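Local atomic coordinates of mandelate racemase/muconate lactonizing enzyme family protein (Bradyrhizobium sp. ORS 278, PDB entry 3TOY), a protein that belongs to the mandelate racemase/muconate lactonizing enzyme family, whose members join a mixed N-terminal capping domain to a metal-binding beta/alpha-barrel of the enolase superfamily. Residues A[75-80]-A[295-300]; A[323-328]-A[344-349]; A[194-199]-A[234-239]. All blocks are in the same frame, centred on the assembly; numbering follows the deposited sequence.

Contact 1. Residues A[75-80]-A[295-300]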
# COMPACT_ATOMS: atom_id res chain seq x y z
N PHE A 75 -3.72 -34.66 22.28
CA PHE A 75 -5.18 -34.64 22.35
C PHE A 75 -5.66 -34.81 20.93
O PHE A 75 -5.23 -34.06 20.04
CB PHE A 75 -5.69 -33.32 22.92
CG PHE A 75 -7.18 -33.14 22.82
CD1 PHE A 75 -8.04 -33.91 23.61
CD2 PHE A 75 -7.73 -32.21 21.94
CE1 PHE A 75 -9.40 -33.74 23.52
CE2 PHE A 75 -9.09 -32.06 21.85
CZ PHE A 75 -9.93 -32.81 22.63
N ALA A 76 -6.54 -35.78 20.71
CA ALA A 76 -6.87 -36.18 19.35
C ALA A 76 -8.20 -35.63 18.85
O ALA A 76 -8.60 -35.91 17.71
CB ALA A 76 -6.85 -37.71 19.24
N TYR A 77 -8.88 -34.85 19.69
CA TYR A 77 -10.17 -34.25 19.35
C TYR A 77 -11.34 -35.23 19.26
O TYR A 77 -12.39 -34.99 19.86
CB TYR A 77 -10.08 -33.45 18.04
CG TYR A 77 -9.44 -32.08 18.24
CD1 TYR A 77 -10.22 -30.99 18.64
CD2 TYR A 77 -8.08 -31.89 18.05
CE1 TYR A 77 -9.63 -29.73 18.82
CE2 TYR A 77 -7.49 -30.63 18.24
CZ TYR A 77 -8.28 -29.57 18.62
OH TYR A 77 -7.70 -28.32 18.81
N THR A 78 -11.16 -36.30 18.49
CA THR A 78 -12.23 -37.28 18.22
C THR A 78 -11.66 -38.70 18.20
O THR A 78 -10.51 -38.90 17.83
CB THR A 78 -12.96 -36.96 16.89
OG1 THR A 78 -13.92 -37.99 16.60
CG2 THR A 78 -11.97 -36.87 15.72
N ARG A 79 -12.45 -39.70 18.60
CA ARG A 79 -11.91 -41.07 18.65
C ARG A 79 -11.54 -41.54 17.24
O ARG A 79 -10.64 -42.37 17.05
CB ARG A 79 -12.89 -42.04 19.32
CG ARG A 79 -14.18 -42.26 18.55
CD ARG A 79 -14.67 -43.71 18.65
NE ARG A 79 -15.10 -44.08 20.00
CZ ARG A 79 -14.48 -44.95 20.79
NH1 ARG A 79 -13.38 -45.58 20.38
NH2 ARG A 79 -14.96 -45.20 22.00
N LEU A 80 -12.22 -40.98 16.25
CA LEU A 80 -11.92 -41.27 14.86
C LEU A 80 -10.43 -41.07 14.51
O LEU A 80 -9.88 -41.76 13.66
CB LEU A 80 -12.83 -40.41 13.98
CG LEU A 80 -12.86 -40.62 12.48
CD1 LEU A 80 -14.26 -40.32 11.95
CD2 LEU A 80 -11.82 -39.72 11.83
N LEU A 295 1.11 -27.01 20.81
CA LEU A 295 2.34 -27.75 20.59
C LEU A 295 2.15 -28.93 19.63
O LEU A 295 3.11 -29.35 19.01
CB LEU A 295 2.92 -28.24 21.93
CG LEU A 295 3.64 -27.16 22.73
CD1 LEU A 295 3.78 -27.56 24.21
CD2 LEU A 295 5.00 -26.84 22.13
N MET A 296 0.93 -29.45 19.51
CA MET A 296 0.67 -30.57 18.60
C MET A 296 0.66 -30.15 17.13
O MET A 296 0.76 -31.00 16.25
CB MET A 296 -0.71 -31.18 18.83
CG MET A 296 -1.05 -31.62 20.20
SD MET A 296 -2.62 -32.50 20.03
CE MET A 296 -3.85 -31.20 19.85
N LYS A 297 0.48 -28.86 16.86
CA LYS A 297 0.29 -28.43 15.45
C LYS A 297 1.37 -27.44 15.01
O LYS A 297 1.67 -27.30 13.82
CB LYS A 297 -1.09 -27.79 15.28
CG LYS A 297 -2.23 -28.77 15.52
CD LYS A 297 -3.56 -28.19 15.08
CE LYS A 297 -4.67 -29.25 15.12
NZ LYS A 297 -5.99 -28.74 14.64
N VAL A 298 1.99 -26.79 15.98
CA VAL A 298 3.10 -25.87 15.71
C VAL A 298 4.46 -26.52 15.42
O VAL A 298 5.41 -25.82 15.05
CB VAL A 298 3.24 -24.85 16.87
CG1 VAL A 298 4.01 -25.46 18.03
CG2 VAL A 298 3.99 -23.58 16.40
N GLY A 299 4.57 -27.85 15.53
CA GLY A 299 5.88 -28.52 15.37
C GLY A 299 6.60 -28.82 16.68
O GLY A 299 7.84 -28.82 16.74
N GLY A 300 5.82 -29.05 17.74
CA GLY A 300 6.36 -29.40 19.06
C GLY A 300 7.16 -28.27 19.66
O GLY A 300 6.95 -27.10 19.34

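Contact 2. Residues A[323-328]-A[344-349]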
# COMPACT_ATOMS: atom_id res chain seq x y z
N LEU A 323 -2.49 -28.89 26.29
CA LEU A 323 -1.17 -29.47 26.65
C LEU A 323 -0.44 -28.61 27.69
O LEU A 323 0.71 -28.17 27.47
CB LEU A 323 -0.30 -29.69 25.39
CG LEU A 323 -0.50 -31.00 24.61
CD1 LEU A 323 -1.88 -31.09 23.97
CD2 LEU A 323 0.59 -31.22 23.57
N PRO A 324 -1.08 -28.37 28.83
CA PRO A 324 -0.52 -27.46 29.83
C PRO A 324 0.80 -27.94 30.41
O PRO A 324 1.63 -27.12 30.82
CB PRO A 324 -1.59 -27.41 30.93
CG PRO A 324 -2.41 -28.62 30.72
CD PRO A 324 -2.38 -28.93 29.26
N GLU A 325 1.01 -29.25 30.46
CA GLU A 325 2.26 -29.73 31.06
C GLU A 325 3.50 -29.31 30.27
O GLU A 325 4.51 -28.83 30.83
CB GLU A 325 2.21 -31.26 31.24
CG GLU A 325 0.98 -31.72 32.04
CD GLU A 325 -0.26 -31.97 31.17
OE1 GLU A 325 -0.20 -31.78 29.93
OE2 GLU A 325 -1.30 -32.35 31.73
N ALA A 326 3.44 -29.53 28.96
CA ALA A 326 4.56 -29.22 28.09
C ALA A 326 4.60 -27.70 27.85
O ALA A 326 5.66 -27.12 27.74
CB ALA A 326 4.44 -29.97 26.77
N SER A 327 3.43 -27.08 27.80
CA SER A 327 3.37 -25.62 27.60
C SER A 327 4.11 -24.87 28.69
O SER A 327 4.74 -23.84 28.44
CB SER A 327 1.92 -25.15 27.51
OG SER A 327 1.31 -25.68 26.35
N ALA A 328 4.05 -25.39 29.91
CA ALA A 328 4.71 -24.75 31.03
C ALA A 328 6.22 -24.72 30.85
O ALA A 328 6.89 -23.92 31.47
CB ALA A 328 4.34 -25.47 32.32
N ASP A 344 -7.48 -29.81 31.47
CA ASP A 344 -6.72 -30.99 31.88
C ASP A 344 -7.31 -32.29 31.34
O ASP A 344 -8.15 -32.92 31.99
CB ASP A 344 -6.67 -31.03 33.42
CG ASP A 344 -5.69 -32.07 33.96
OD1 ASP A 344 -4.94 -32.68 33.17
OD2 ASP A 344 -5.68 -32.27 35.19
N PHE A 345 -6.88 -32.70 30.15
CA PHE A 345 -7.35 -33.95 29.56
C PHE A 345 -6.55 -35.16 30.05
O PHE A 345 -7.07 -36.28 30.07
CB PHE A 345 -7.25 -33.93 28.03
CG PHE A 345 -8.23 -33.02 27.34
CD1 PHE A 345 -9.60 -33.27 27.39
CD2 PHE A 345 -7.78 -31.93 26.60
CE1 PHE A 345 -10.50 -32.43 26.75
CE2 PHE A 345 -8.67 -31.09 25.95
CZ PHE A 345 -10.03 -31.33 26.01
N ALA A 346 -5.29 -34.94 30.40
CA ALA A 346 -4.38 -36.04 30.66
C ALA A 346 -4.15 -36.41 32.12
O ALA A 346 -3.43 -37.38 32.41
CB ALA A 346 -3.03 -35.79 29.97
N GLY A 347 -4.72 -35.64 33.06
CA GLY A 347 -4.39 -35.82 34.47
C GLY A 347 -4.61 -37.27 34.91
O GLY A 347 -3.81 -37.85 35.63
N ALA A 348 -5.70 -37.84 34.43
CA ALA A 348 -6.10 -39.19 34.82
C ALA A 348 -5.04 -40.24 34.50
O ALA A 348 -4.93 -41.25 35.21
CB ALA A 348 -7.42 -39.55 34.18
N ILE A 349 -4.24 -40.01 33.46
CA ILE A 349 -3.23 -41.00 33.06
C ILE A 349 -1.78 -40.61 33.31
O ILE A 349 -0.86 -41.28 32.85
CB ILE A 349 -3.43 -41.49 31.60
CG1 ILE A 349 -3.42 -40.31 30.61
CG2 ILE A 349 -4.73 -42.27 31.48
CD1 ILE A 349 -2.02 -39.74 30.37
O HOH W 1 -2.28 -33.20 34.10
O HOH W 2 -3.81 -32.28 30.84

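Contact 3. Residues A[194-199]-A[234-239]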
# COMPACT_ATOMS: atom_id res chain seq x y z
N GLY A 194 -25.45 -20.45 19.75
CA GLY A 194 -26.76 -19.90 19.39
C GLY A 194 -26.64 -18.51 18.81
O GLY A 194 -25.66 -18.20 18.13
N ASP A 195 -27.62 -17.66 19.08
CA ASP A 195 -27.61 -16.30 18.57
C ASP A 195 -26.83 -15.35 19.48
O ASP A 195 -26.31 -15.76 20.52
CB ASP A 195 -29.04 -15.80 18.34
CG ASP A 195 -29.87 -15.77 19.61
OD1 ASP A 195 -29.32 -15.99 20.71
OD2 ASP A 195 -31.08 -15.53 19.51
N LEU A 196 -26.70 -14.08 19.08
CA LEU A 196 -25.97 -13.11 19.88
C LEU A 196 -26.58 -12.93 21.28
O LEU A 196 -25.87 -12.77 22.28
CB LEU A 196 -25.91 -11.75 19.16
CG LEU A 196 -25.44 -10.54 19.99
CD1 LEU A 196 -24.02 -10.78 20.52
CD2 LEU A 196 -25.51 -9.24 19.15
N ALA A 197 -27.92 -12.93 21.36
CA ALA A 197 -28.58 -12.78 22.65
C ALA A 197 -28.06 -13.82 23.62
O ALA A 197 -27.79 -13.53 24.78
CB ALA A 197 -30.12 -12.90 22.51
N THR A 198 -27.91 -15.05 23.15
CA THR A 198 -27.39 -16.12 23.99
C THR A 198 -25.98 -15.84 24.50
O THR A 198 -25.68 -16.03 25.69
CB THR A 198 -27.44 -17.45 23.23
OG1 THR A 198 -28.82 -17.79 23.01
CG2 THR A 198 -26.79 -18.55 24.04
N ASP A 199 -25.11 -15.35 23.62
CA ASP A 199 -23.75 -15.03 24.01
C ASP A 199 -23.77 -13.91 25.03
O ASP A 199 -23.05 -13.94 26.02
CB ASP A 199 -22.93 -14.54 22.81
CG ASP A 199 -22.68 -15.61 21.78
OD1 ASP A 199 -22.64 -16.82 22.13
OD2 ASP A 199 -22.52 -15.23 20.60
N ALA A 234 -18.84 -6.08 18.60
CA ALA A 234 -19.17 -4.70 18.98
C ALA A 234 -20.20 -4.67 20.12
O ALA A 234 -20.18 -3.79 20.99
CB ALA A 234 -19.69 -3.93 17.80
N ARG A 235 -21.09 -5.63 20.11
CA ARG A 235 -22.17 -5.65 21.09
C ARG A 235 -21.67 -6.21 22.42
O ARG A 235 -22.30 -6.02 23.46
CB ARG A 235 -23.33 -6.49 20.55
CG ARG A 235 -23.94 -5.87 19.29
CD ARG A 235 -25.04 -4.85 19.63
NE ARG A 235 -26.19 -5.54 20.21
CZ ARG A 235 -27.23 -6.00 19.51
NH1 ARG A 235 -27.28 -5.81 18.19
NH2 ARG A 235 -28.22 -6.64 20.12
N LEU A 236 -20.54 -6.90 22.39
CA LEU A 236 -19.97 -7.49 23.61
C LEU A 236 -18.86 -6.63 24.24
O LEU A 236 -18.31 -6.97 25.31
CB LEU A 236 -19.39 -8.87 23.32
CG LEU A 236 -20.40 -9.95 22.92
CD1 LEU A 236 -19.69 -11.18 22.35
CD2 LEU A 236 -21.26 -10.30 24.14
N ALA A 237 -18.51 -5.54 23.59
CA ALA A 237 -17.37 -4.74 24.07
C ALA A 237 -17.58 -4.09 25.45
O ALA A 237 -16.62 -3.65 26.09
CB ALA A 237 -16.98 -3.71 23.03
N ASP A 238 -18.81 -4.04 25.93
CA ASP A 238 -19.10 -3.44 27.24
C ASP A 238 -18.77 -4.34 28.43
O ASP A 238 -18.92 -3.92 29.58
CB ASP A 238 -20.57 -3.03 27.32
CG ASP A 238 -20.85 -1.75 26.56
OD1 ASP A 238 -19.94 -0.91 26.44
OD2 ASP A 238 -21.99 -1.59 26.07
N TYR A 239 -18.35 -5.57 28.18
CA TYR A 239 -18.14 -6.51 29.27
C TYR A 239 -16.67 -6.71 29.63
O TYR A 239 -16.34 -7.56 30.46
CB TYR A 239 -18.80 -7.84 28.95
CG TYR A 239 -20.29 -7.66 28.75
CD1 TYR A 239 -21.14 -7.52 29.85
CD2 TYR A 239 -20.84 -7.61 27.48
CE1 TYR A 239 -22.50 -7.35 29.68
CE2 TYR A 239 -22.20 -7.43 27.30
CZ TYR A 239 -23.02 -7.30 28.41
OH TYR A 239 -24.38 -7.13 28.24

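Contact 1. Residues A[75-80]-A[295-300]
Met296 carries most of this contact, and its sulfur makes the shortest approach. SD lies 3.0 Å from the backbone O of Phe75, which continues the line of the CG-SD bond at a CG-SD...O angle near 174°, the geometry of a sulfur-oxygen (chalcogen) interaction. No hydrogen bond crosses between the segments.

Apolar contacts centre on the same side chain. The turn at chi3 (-76°) brings the terminal methyl toward 75-80, where Met296 CE sits 4.2 Å from Phe75 CB and 4.0 Å from Tyr77 CE2, and also 3.2 Å from Phe75 O. Tyr77 occupies the middle of a classic gamma turn, closed by the bond from Thr78 N to Ala76 O (2.7 Å). Tyr77 N lies over the centre of the Phe75 ring, 3.5 Å above its plane.

Lys297 NZ approaches Tyr77 CE2 obliquely at 4.3 Å and is held by Asn272 OD1 and by Leu117 O of a second subunit.

A capping-domain loop here meets the loop after barrel strand 290-291, with the Tyr77 side chain about 7 Å from a bound calcium ion. The buried Phe75 O has no hydrogen-bond partner; the sulfur probably offers it partial electrostatic compensation through the electron-poor region opposite its CG-SD bond.

Contact 2. Residues A[323-328]-A[344-349]
Glu325 and Asp344 turn their carboxylates toward each other with two waters between them. The oxygens Glu325 OE2 and Asp344 OD1 stand 3.9 Å apart, like charges bridged by solvent. The two side chains run at about a right angle, and their carboxylate planes are inclined by 60°.

Their conformations explain the meeting. Glu325, in the first turn of helix 324-330, sets its CG opposite the carbonyl carbon and then bends at chi2 (88°), which carries the carboxylate toward the loop 344-349. Asp344 has CG opposite its backbone N (chi1 -169°), and this brings OD1 closer to the helix than its CB direction alone would suggest.

Each water donates to both acids. Water 1 is 2.7 Å from Glu325 OE2, while water 2 is 2.6 Å from Asp344 OD1 and also accepts a hydrogen from Ala346 N. Asp344 OD1 takes a further, weak bond from Gly347 N at 3.0 Å, tying the carboxylate to its own loop. The methyl of Ala346 lies 4.2 Å from Glu325 OE2, an apolar neighbour to the water-bound oxygen. Glu325 OE1 is hydrogen-bonded to Tyr73 OH. With water protons pointed at both acids, the two negative charges are probably screened from each other, and both groups may well be ionised.

Within the helix start, Ser327 N bonds to the O of Leu323, the N-cap residue (2.9 Å). The contact thus links that helix start, by a water-bridged acid pair, to the loop leaving strand 340-342 of the barrel, and Tyr73 on strand 69-75 brings in the antiparallel sheet of the capping domain beside it.

Contact 3. Residues A[194-199]-A[234-239]
Arg235 wraps its side chain around one methyl of Leu196. Bends at chi2 (-88°) and chi3 (-68°) fold the arginine back, so that Leu196 CD2 rests over the centre of one guanidinium face, 3.7 Å from Arg235 CZ, while the aliphatic part, through Arg235 CG, touches the same methyl at 3.7 Å. The leucine methyl is therefore bordered by both the flat polar end and the aliphatic stem of one residue, and the two side chains cross at about a right angle. The outward end of Arg235 also has a long, weak ion pair with Asp240 of a third subunit.

Leu236 follows and turns inward. Its CG is 4.4 Å from CD1 of Leu196, whose two methyls are thus divided between successive residues of 234-239; CD2 of Leu236 lies at the margin of contact, 4.5 Å from Asp199 O. The carboxylate of Asp199 is engaged elsewhere, with Arg232 in a salt bridge and with Gly192 N.

At Tyr239 the chain has turned, its N bonding Leu236 O at 3.2 Å, and the ring presents its edge to Leu236 CA. Its hydroxyl bonds Glu200, one residue beyond the facing segment.

Leu196 follows directly on a capped helix start: Asp195 is the N-cap, and its OD1 accepts from Thr198 N (3.0 Å, 156°) and from Thr198 OG1, which arrive from opposite faces of the carboxylate plane.

Helices 196-210 and 226-236 are successive outer helices of the beta/alpha-barrel, with strand 215-219 between them in sequence; the N-terminal start of helix 196-210 lies beside the C-terminal part of helix 226-236, and Phe220, just after that strand, packs on both Leu236 and Asp199.

Contacts 1 and 2 are neighbours, their centres 13 Å apart, and they touch: the rings of Phe75 and Phe345 stack, and Leu295 packs on Ala326 and Ser327. Both lie where the capping domain's antiparallel sheet meets the barrel, contact 1 through the loop after strand 69-75 and contact 2 through helix 324-330. Contact 3 stands apart, its centre 30 Å from that of contact 1 and 31 Å from that of contact 2, between two outer barrel helices. Along the chain, contact 3 falls wholly between the two segments of contact 1, and contact 2 follows both. Contact 1 thus joins the two domains, while contacts 2 and 3 each close shorter loops within the barrel.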